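OR486 (PDB 4R80) is a de novo designed protein, built to adopt the cystatin fold of a helix packed against an antiparallel beta sheet, for which no biological function is assigned. Local coordinates at residues S26-R31 and L44-N49; I40-E45 and V57-Q62. One frame throughout, in Å; residues are numbered along the deposited sequence.

Contact 1 of 2, residues S26-R31 and L44-N49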
ATOM      1  N   SER A  26       4.902 -13.699  -3.847  1.00 50.50           N
ATOM      2  CA  SER A  26       3.514 -13.356  -3.565  1.00 39.54           C
ATOM      3  C   SER A  26       2.871 -12.492  -4.640  1.00 45.41           C
ATOM      4  O   SER A  26       3.522 -11.648  -5.253  1.00 40.18           O
ATOM      5  CB  SER A  26       3.420 -12.653  -2.208  1.00 35.17           C
ATOM      6  OG  SER A  26       2.155 -12.044  -2.036  1.00 49.93           O
ATOM      7  N   LYS A  27       1.577 -12.721  -4.863  1.00 37.69           N
ATOM      8  CA  LYS A  27       0.768 -11.865  -5.722  1.00 39.81           C
ATOM      9  C   LYS A  27      -0.006 -10.854  -4.887  1.00 31.56           C
ATOM     10  O   LYS A  27      -0.814 -11.226  -4.038  1.00 31.55           O
ATOM     11  CB  LYS A  27      -0.172 -12.682  -6.615  1.00 49.24           C
ATOM     12  CG  LYS A  27       0.456 -13.168  -7.927  1.00 46.68           C
ATOM     13  CD  LYS A  27       1.727 -13.971  -7.725  1.00 52.82           C
ATOM     14  CE  LYS A  27       2.463 -14.165  -9.038  1.00 53.20           C
ATOM     15  NZ  LYS A  27       3.695 -14.988  -8.868  1.00 58.78           N
ATOM     16  N   VAL A  28       0.240  -9.575  -5.144  1.00 27.27           N
ATOM     17  CA  VAL A  28      -0.316  -8.505  -4.329  1.00 24.63           C
ATOM     18  C   VAL A  28      -1.350  -7.696  -5.103  1.00 30.73           C
ATOM     19  O   VAL A  28      -1.055  -7.152  -6.166  1.00 36.63           O
ATOM     20  CB  VAL A  28       0.786  -7.552  -3.841  1.00 21.02           C
ATOM     21  CG1 VAL A  28       0.192  -6.481  -2.951  1.00 26.88           C
ATOM     22  CG2 VAL A  28       1.870  -8.324  -3.102  1.00 19.70           C
ATOM     23  N   GLN A  29      -2.563  -7.621  -4.565  1.00 21.37           N
ATOM     24  CA  GLN A  29      -3.611  -6.812  -5.178  1.00 27.91           C
ATOM     25  C   GLN A  29      -3.979  -5.629  -4.285  1.00 23.08           C
ATOM     26  O   GLN A  29      -4.030  -5.749  -3.061  1.00 16.60           O
ATOM     27  CB  GLN A  29      -4.848  -7.664  -5.487  1.00 32.93           C
ATOM     28  CG  GLN A  29      -5.630  -8.117  -4.261  1.00 34.47           C
ATOM     29  CD  GLN A  29      -7.095  -8.374  -4.560  1.00 41.00           C
ATOM     30  OE1 GLN A  29      -7.560  -8.163  -5.680  1.00 54.61           O
ATOM     31  NE2 GLN A  29      -7.832  -8.829  -3.553  1.00 40.06           N
ATOM     32  N   VAL A  30      -4.222  -4.482  -4.910  1.00 25.60           N
ATOM     33  CA  VAL A  30      -4.633  -3.283  -4.189  1.00 19.10           C
ATOM     34  C   VAL A  30      -6.146  -3.144  -4.252  1.00 16.98           C
ATOM     35  O   VAL A  30      -6.731  -3.144  -5.334  1.00 23.11           O
ATOM     36  CB  VAL A  30      -3.986  -2.019  -4.782  1.00 22.80           C
ATOM     37  CG1 VAL A  30      -4.444  -0.783  -4.023  1.00 20.60           C
ATOM     38  CG2 VAL A  30      -2.471  -2.135  -4.753  1.00 21.68           C
ATOM     39  N   ARG A  31      -6.779  -3.020  -3.090  1.00 20.16           N
ATOM     40  CA  ARG A  31      -8.236  -2.997  -3.034  1.00 18.01           C
ATOM     41  C   ARG A  31      -8.817  -1.598  -2.881  1.00 11.26           C
ATOM     42  O   ARG A  31      -9.922  -1.330  -3.352  1.00 16.09           O
ATOM     43  CB  ARG A  31      -8.749  -3.898  -1.909  1.00 22.14           C
ATOM     44  CG  ARG A  31      -8.465  -5.371  -2.126  1.00 26.59           C
ATOM     45  CD  ARG A  31      -9.244  -6.222  -1.142  1.00 30.41           C
ATOM     46  NE  ARG A  31     -10.688  -6.045  -1.281  1.00 41.16           N
ATOM     47  CZ  ARG A  31     -11.446  -6.726  -2.136  1.00 44.94           C
ATOM     48  NH1 ARG A  31     -10.899  -7.634  -2.934  1.00 39.49           N
ATOM     49  NH2 ARG A  31     -12.751  -6.499  -2.195  1.00 37.67           N
ATOM     50  N   LEU A  44      -4.086  -3.328   0.783  1.00 13.91           N
ATOM     51  CA  LEU A  44      -3.693  -4.417  -0.104  1.00 15.06           C
ATOM     52  C   LEU A  44      -4.019  -5.757   0.540  1.00 14.78           C
ATOM     53  O   LEU A  44      -4.081  -5.874   1.763  1.00 13.95           O
ATOM     54  CB  LEU A  44      -2.198  -4.346  -0.436  1.00 12.11           C
ATOM     55  CG  LEU A  44      -1.643  -3.005  -0.923  1.00 11.51           C
ATOM     56  CD1 LEU A  44      -1.194  -2.197   0.263  1.00  8.56           C
ATOM     57  CD2 LEU A  44      -0.488  -3.192  -1.888  1.00 15.40           C
ATOM     58  N   GLU A  45      -4.226  -6.772  -0.301  1.00 23.39           N
ATOM     59  CA  GLU A  45      -4.543  -8.111   0.175  1.00 20.10           C
ATOM     60  C   GLU A  45      -3.637  -9.156  -0.467  1.00 21.79           C
ATOM     61  O   GLU A  45      -3.400  -9.137  -1.672  1.00 24.55           O
ATOM     62  CB  GLU A  45      -6.012  -8.443  -0.113  1.00 20.27           C
ATOM     63  CG  GLU A  45      -6.452  -9.817   0.384  1.00 34.09           C
ATOM     64  CD  GLU A  45      -7.949 -10.031   0.275  1.00 41.11           C
ATOM     65  OE1 GLU A  45      -8.666  -9.056  -0.021  1.00 47.28           O
ATOM     66  OE2 GLU A  45      -8.408 -11.171   0.484  1.00 53.78           O
ATOM     67  N   ILE A  46      -3.134 -10.072   0.359  1.00 38.86           N
ATOM     68  CA  ILE A  46      -2.332 -11.197  -0.108  1.00 31.32           C
ATOM     69  C   ILE A  46      -3.037 -12.518   0.195  1.00 30.92           C
ATOM     70  O   ILE A  46      -3.538 -12.724   1.299  1.00 44.07           O
ATOM     71  CB  ILE A  46      -0.928 -11.201   0.539  1.00 24.35           C
ATOM     72  CG1 ILE A  46      -0.176  -9.912   0.203  1.00 22.64           C
ATOM     73  CG2 ILE A  46      -0.115 -12.400   0.081  1.00 35.22           C
ATOM     74  CD1 ILE A  46       1.249  -9.896   0.699  1.00 34.33           C
ATOM     75  N   THR A  47      -3.071 -13.412  -0.791  1.00 32.51           N
ATOM     76  CA  THR A  47      -3.688 -14.722  -0.612  1.00 38.74           C
ATOM     77  C   THR A  47      -2.768 -15.818  -1.137  1.00 42.99           C
ATOM     78  O   THR A  47      -2.712 -16.091  -2.333  1.00 68.14           O
ATOM     79  CB  THR A  47      -5.056 -14.825  -1.319  1.00 45.68           C
ATOM     80  OG1 THR A  47      -5.956 -13.860  -0.763  1.00 43.78           O
ATOM     81  CG2 THR A  47      -5.649 -16.220  -1.137  1.00 32.41           C
ATOM     82  N   GLU A  48      -2.034 -16.440  -0.216  1.00 50.86           N
ATOM     83  CA  GLU A  48      -1.065 -17.471  -0.560  1.00 54.88           C
ATOM     84  C   GLU A  48      -0.945 -18.503   0.559  1.00 53.93           C
ATOM     85  O   GLU A  48      -1.077 -18.166   1.738  1.00 41.27           O
ATOM     86  CB  GLU A  48       0.310 -16.870  -0.861  1.00 50.76           C
ATOM     87  CG  GLU A  48       0.940 -16.139   0.312  1.00 46.71           C
ATOM     88  CD  GLU A  48       2.261 -15.487  -0.049  1.00 57.30           C
ATOM     89  OE1 GLU A  48       2.720 -15.668  -1.195  1.00 57.79           O
ATOM     90  OE2 GLU A  48       2.838 -14.790   0.812  1.00 69.29           O
ATOM     91  N   ASN A  49      -0.709 -19.753   0.177  1.00 51.25           N
ATOM     92  CA  ASN A  49      -0.475 -20.846   1.123  1.00 42.23           C
ATOM     93  C   ASN A  49      -1.593 -21.004   2.149  1.00 48.56           C
ATOM     94  O   ASN A  49      -1.339 -21.212   3.336  1.00 39.64           O
ATOM     95  CB  ASN A  49       0.861 -20.642   1.846  1.00 54.12           C
ATOM     96  CG  ASN A  49       1.994 -20.334   0.895  1.00 52.72           C
ATOM     97  OD1 ASN A  49       1.777 -20.015  -0.275  1.00 64.05           O
ATOM     98  ND2 ASN A  49       3.225 -20.412   1.389  1.00 53.66           N
TER
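L44 and E45 meet V28, Q29, V30 and R31 where strand 28-36, an outermost strand of the cystatin-fold sheet, pairs with strand 39-48 in an antiparallel beta hairpin. Q29 and E45 form a hydrogen-bonded pair: E45 N donates to Q29 O at 3.0 Å, whereas the return bond from Q29 N to E45 O is weak. The neighbouring non-hydrogen-bonded pair, V30 with L44, brings the CA atoms to 4.3 Å. On the face turned to helix 4-22, one methyl of L44 serves two valines: CD2 touches V28 CG1 at 3.5 Å and V30 CG2 at 3.6 Å. I46 and V28 continue this apolar face and both touch I19 of the helix. On the opposite face the extended E45 side chain, CG anti to the backbone N (chi1 -178°), runs alongside R31 and points the same way. Carboxylate and guanidinium planes are 58° apart. E45 OE1 stands off the guanidinium plane, nearest to R31 CD at 3.1 Å and 3.8 Å from R31 NE; the long salt bridge is electrostatic, without a directed N-H. Near E48, at the far end of strand 39-48, S26 reaches across to I46 and E48. OG, anti to its backbone N (chi1 167°), turns to the methyls of I46, while S26 CB rests against the carboxylate of E48, 3.3 Å from E48 OE1.

Contact 2 of 2, residues I40-E45 and V57-Q62; sequences IRVELE and VEVEKQ
The side chains of R41 and E58 lie side by side, pointing the same way, with guanidinium and carboxylate planes 84° apart and E58 OE2 approaching the guanidinium obliquely. OE2 is 3.8 Å from R41 NE, a long salt bridge. R41 NH1 has a stronger partner in Q36 OE1, and the other oxygen of E58 makes a weak, long ion pair with R70. Lower down, the stems of R41 and E58 touch through their CG atoms. Their backbones form a non-hydrogen-bonded pair in the antiparallel hairpin of strands 39-48 and 51-62, flanked by two hydrogen-bonded pairs. In one, I40 N gives to V59 O and V59 N to I40 O, both at 2.7 Å and nearly straight; in the other, V42 and V57 exchange bonds of 3.0 Å (V42 N to V57 O) and 2.9 Å (V57 N to V42 O). On the opposite face, towards helix 4-22, V57 CG1 sits between the backbone N and carbonyl carbon (chi1 43°), which puts it 3.4 Å from L44 CD1 and 3.8 Å from V42 CB; A15 of the helix touches both V42 and V57. Four backbone bonds fix the register within the sheet, while its faces differ: aliphatic and buried on the helix side, charged on the other, where the loose pairing probably adds only modest attraction.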
ATOM      1  N   ILE A  40      -1.728   9.306   2.274  1.00 17.80           N
ATOM      2  CA  ILE A  40      -2.529   8.381   1.481  1.00 19.47           C
ATOM      3  C   ILE A  40      -2.497   6.965   2.053  1.00 11.46           C
ATOM      4  O   ILE A  40      -1.433   6.416   2.339  1.00 13.43           O
ATOM      5  CB  ILE A  40      -2.087   8.369   0.004  1.00 14.16           C
ATOM      6  CG1 ILE A  40      -1.986   9.801  -0.527  1.00 14.60           C
ATOM      7  CG2 ILE A  40      -3.068   7.575  -0.842  1.00 12.40           C
ATOM      8  CD1 ILE A  40      -1.828   9.897  -2.025  1.00 17.15           C
ATOM      9  N   ARG A  41      -3.680   6.381   2.213  1.00 11.02           N
ATOM     10  CA  ARG A  41      -3.816   5.047   2.782  1.00 13.88           C
ATOM     11  C   ARG A  41      -4.126   4.021   1.701  1.00 12.89           C
ATOM     12  O   ARG A  41      -5.131   4.128   1.001  1.00 12.55           O
ATOM     13  CB  ARG A  41      -4.900   5.027   3.861  1.00 16.81           C
ATOM     14  CG  ARG A  41      -4.548   5.815   5.112  1.00 27.86           C
ATOM     15  CD  ARG A  41      -5.653   5.720   6.150  1.00 32.62           C
ATOM     16  NE  ARG A  41      -5.291   6.378   7.402  1.00 39.80           N
ATOM     17  CZ  ARG A  41      -5.547   7.652   7.678  1.00 53.12           C
ATOM     18  NH1 ARG A  41      -6.169   8.414   6.788  1.00 40.03           N
ATOM     19  NH2 ARG A  41      -5.180   8.168   8.844  1.00 49.75           N
ATOM     20  N   VAL A  42      -3.248   3.033   1.565  1.00  9.53           N
ATOM     21  CA  VAL A  42      -3.407   2.003   0.546  1.00 11.36           C
ATOM     22  C   VAL A  42      -3.667   0.647   1.192  1.00 12.46           C
ATOM     23  O   VAL A  42      -2.864   0.157   1.986  1.00 10.76           O
ATOM     24  CB  VAL A  42      -2.165   1.908  -0.358  1.00 16.45           C
ATOM     25  CG1 VAL A  42      -2.387   0.877  -1.453  1.00  6.95           C
ATOM     26  CG2 VAL A  42      -1.837   3.267  -0.954  1.00  9.34           C
ATOM     27  N   GLU A  43      -4.805   0.054   0.850  1.00 14.96           N
ATOM     28  CA  GLU A  43      -5.193  -1.247   1.373  1.00 15.29           C
ATOM     29  C   GLU A  43      -4.862  -2.335   0.358  1.00 11.07           C
ATOM     30  O   GLU A  43      -5.305  -2.278  -0.789  1.00 15.45           O
ATOM     31  CB  GLU A  43      -6.691  -1.247   1.676  1.00 11.66           C
ATOM     32  CG  GLU A  43      -7.098  -0.213   2.714  1.00 24.83           C
ATOM     33  CD  GLU A  43      -8.598  -0.138   2.912  1.00 43.69           C
ATOM     34  OE1 GLU A  43      -9.280  -1.166   2.719  1.00 41.20           O
ATOM     35  OE2 GLU A  43      -9.098   0.958   3.242  1.00 39.41           O
ATOM     36  N   LEU A  44      -4.086  -3.328   0.783  1.00 13.91           N
ATOM     37  CA  LEU A  44      -3.693  -4.417  -0.104  1.00 15.06           C
ATOM     38  C   LEU A  44      -4.019  -5.757   0.540  1.00 14.78           C
ATOM     39  O   LEU A  44      -4.081  -5.874   1.763  1.00 13.95           O
ATOM     40  CB  LEU A  44      -2.198  -4.346  -0.436  1.00 12.11           C
ATOM     41  CG  LEU A  44      -1.643  -3.005  -0.923  1.00 11.51           C
ATOM     42  CD1 LEU A  44      -1.194  -2.197   0.263  1.00  8.56           C
ATOM     43  CD2 LEU A  44      -0.488  -3.192  -1.888  1.00 15.40           C
ATOM     44  N   GLU A  45      -4.226  -6.772  -0.301  1.00 23.39           N
ATOM     45  CA  GLU A  45      -4.543  -8.111   0.175  1.00 20.10           C
ATOM     46  C   GLU A  45      -3.637  -9.156  -0.467  1.00 21.79           C
ATOM     47  O   GLU A  45      -3.400  -9.137  -1.672  1.00 24.55           O
ATOM     48  CB  GLU A  45      -6.012  -8.443  -0.113  1.00 20.27           C
ATOM     49  CG  GLU A  45      -6.452  -9.817   0.384  1.00 34.09           C
ATOM     50  CD  GLU A  45      -7.949 -10.031   0.275  1.00 41.11           C
ATOM     51  OE1 GLU A  45      -8.666  -9.056  -0.021  1.00 47.28           O
ATOM     52  OE2 GLU A  45      -8.408 -11.171   0.484  1.00 53.78           O
ATOM     53  N   VAL A  57      -1.047   0.206   4.280  1.00 16.43           N
ATOM     54  CA  VAL A  57       0.175   1.005   4.284  1.00 16.62           C
ATOM     55  C   VAL A  57      -0.111   2.497   4.129  1.00 16.35           C
ATOM     56  O   VAL A  57      -0.787   2.921   3.191  1.00 22.74           O
ATOM     57  CB  VAL A  57       1.161   0.541   3.201  1.00  9.42           C
ATOM     58  CG1 VAL A  57       0.422   0.276   1.932  1.00 26.38           C
ATOM     59  CG2 VAL A  57       2.251   1.579   2.984  1.00  8.90           C
ATOM     60  N   GLU A  58       0.393   3.286   5.072  1.00 13.21           N
ATOM     61  CA  GLU A  58       0.262   4.737   5.021  1.00 13.55           C
ATOM     62  C   GLU A  58       1.432   5.399   4.294  1.00 18.59           C
ATOM     63  O   GLU A  58       2.574   5.327   4.745  1.00 10.69           O
ATOM     64  CB  GLU A  58       0.117   5.311   6.429  1.00 11.82           C
ATOM     65  CG  GLU A  58      -1.100   4.799   7.168  1.00 36.10           C
ATOM     66  CD  GLU A  58      -1.222   5.387   8.558  1.00 55.85           C
ATOM     67  OE1 GLU A  58      -0.332   6.168   8.954  1.00 66.05           O
ATOM     68  OE2 GLU A  58      -2.209   5.066   9.253  1.00 54.59           O
ATOM     69  N   VAL A  59       1.139   6.032   3.162  1.00 14.14           N
ATOM     70  CA  VAL A  59       2.155   6.730   2.383  1.00 11.93           C
ATOM     71  C   VAL A  59       2.033   8.232   2.606  1.00 17.50           C
ATOM     72  O   VAL A  59       0.938   8.793   2.553  1.00 14.84           O
ATOM     73  CB  VAL A  59       2.012   6.430   0.880  1.00 19.10           C
ATOM     74  CG1 VAL A  59       3.127   7.099   0.094  1.00  7.40           C
ATOM     75  CG2 VAL A  59       2.005   4.924   0.638  1.00 16.80           C
ATOM     76  N   GLU A  60       3.168   8.884   2.874  1.00 13.21           N
ATOM     77  CA  GLU A  60       3.180  10.322   3.119  1.00 13.30           C
ATOM     78  C   GLU A  60       3.862  11.115   2.007  1.00 18.21           C
ATOM     79  O   GLU A  60       4.953  10.766   1.558  1.00 12.87           O
ATOM     80  CB  GLU A  60       3.840  10.627   4.465  1.00 13.64           C
ATOM     81  CG  GLU A  60       3.846  12.104   4.833  1.00 21.57           C
ATOM     82  CD  GLU A  60       2.447  12.675   5.025  1.00 43.95           C
ATOM     83  OE1 GLU A  60       1.525  11.908   5.373  1.00 51.90           O
ATOM     84  OE2 GLU A  60       2.272  13.896   4.829  1.00 51.79           O
ATOM     85  N   LYS A  61       3.209  12.195   1.576  1.00 18.03           N
ATOM     86  CA  LYS A  61       3.778  13.111   0.595  1.00 20.34           C
ATOM     87  C   LYS A  61       4.486  14.274   1.281  1.00 28.90           C
ATOM     88  O   LYS A  61       3.851  15.086   1.955  1.00 27.53           O
ATOM     89  CB  LYS A  61       2.677  13.658  -0.319  1.00 14.81           C
ATOM     90  CG  LYS A  61       3.092  14.863  -1.153  1.00 16.27           C
ATOM     91  CD  LYS A  61       1.898  15.470  -1.886  1.00 27.65           C
ATOM     92  CE  LYS A  61       2.296  16.697  -2.702  1.00 25.52           C
ATOM     93  NZ  LYS A  61       3.316  16.380  -3.735  1.00 29.72           N
ATOM     94  N   GLN A  62       5.800  14.346   1.107  1.00 26.48           N
ATOM     95  CA  GLN A  62       6.597  15.419   1.691  1.00 23.43           C
ATOM     96  C   GLN A  62       7.291  16.185   0.573  1.00 26.73           C
ATOM     97  O   GLN A  62       8.306  15.737   0.041  1.00 25.47           O
ATOM     98  CB  GLN A  62       7.624  14.869   2.681  1.00 26.77           C
ATOM     99  CG  GLN A  62       8.490  15.937   3.341  1.00 38.22           C
ATOM    100  CD  GLN A  62       7.717  16.808   4.318  1.00 52.12           C
ATOM    101  OE1 GLN A  62       7.712  16.553   5.523  1.00 52.31           O
ATOM    102  NE2 GLN A  62       7.065  17.846   3.804  1.00 38.40           N
TER

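Contacts 1 and 2 use successive parts of strand 39-48, which has strand 28-36 on one side and strand 51-62 on the other; their centres are about 15 Å apart. L44 and E45 belong to both ranges, and L44 ties them together, CD2 facing the first hairpin and CD1 the second. The two contacts also touch directly: R31 N lies 2.8 Å from E43 O, a probable hydrogen bond, and V30 CG1 packs 3.7 Å from V42 CG1. Helix 4-22 covers the apolar face of both, through I19 and L20 at contact 1 and A11 and A15 at contact 2. Contact 2 lies nearer the centre of the chain, about 5 Å against 11 Å, measured between centres.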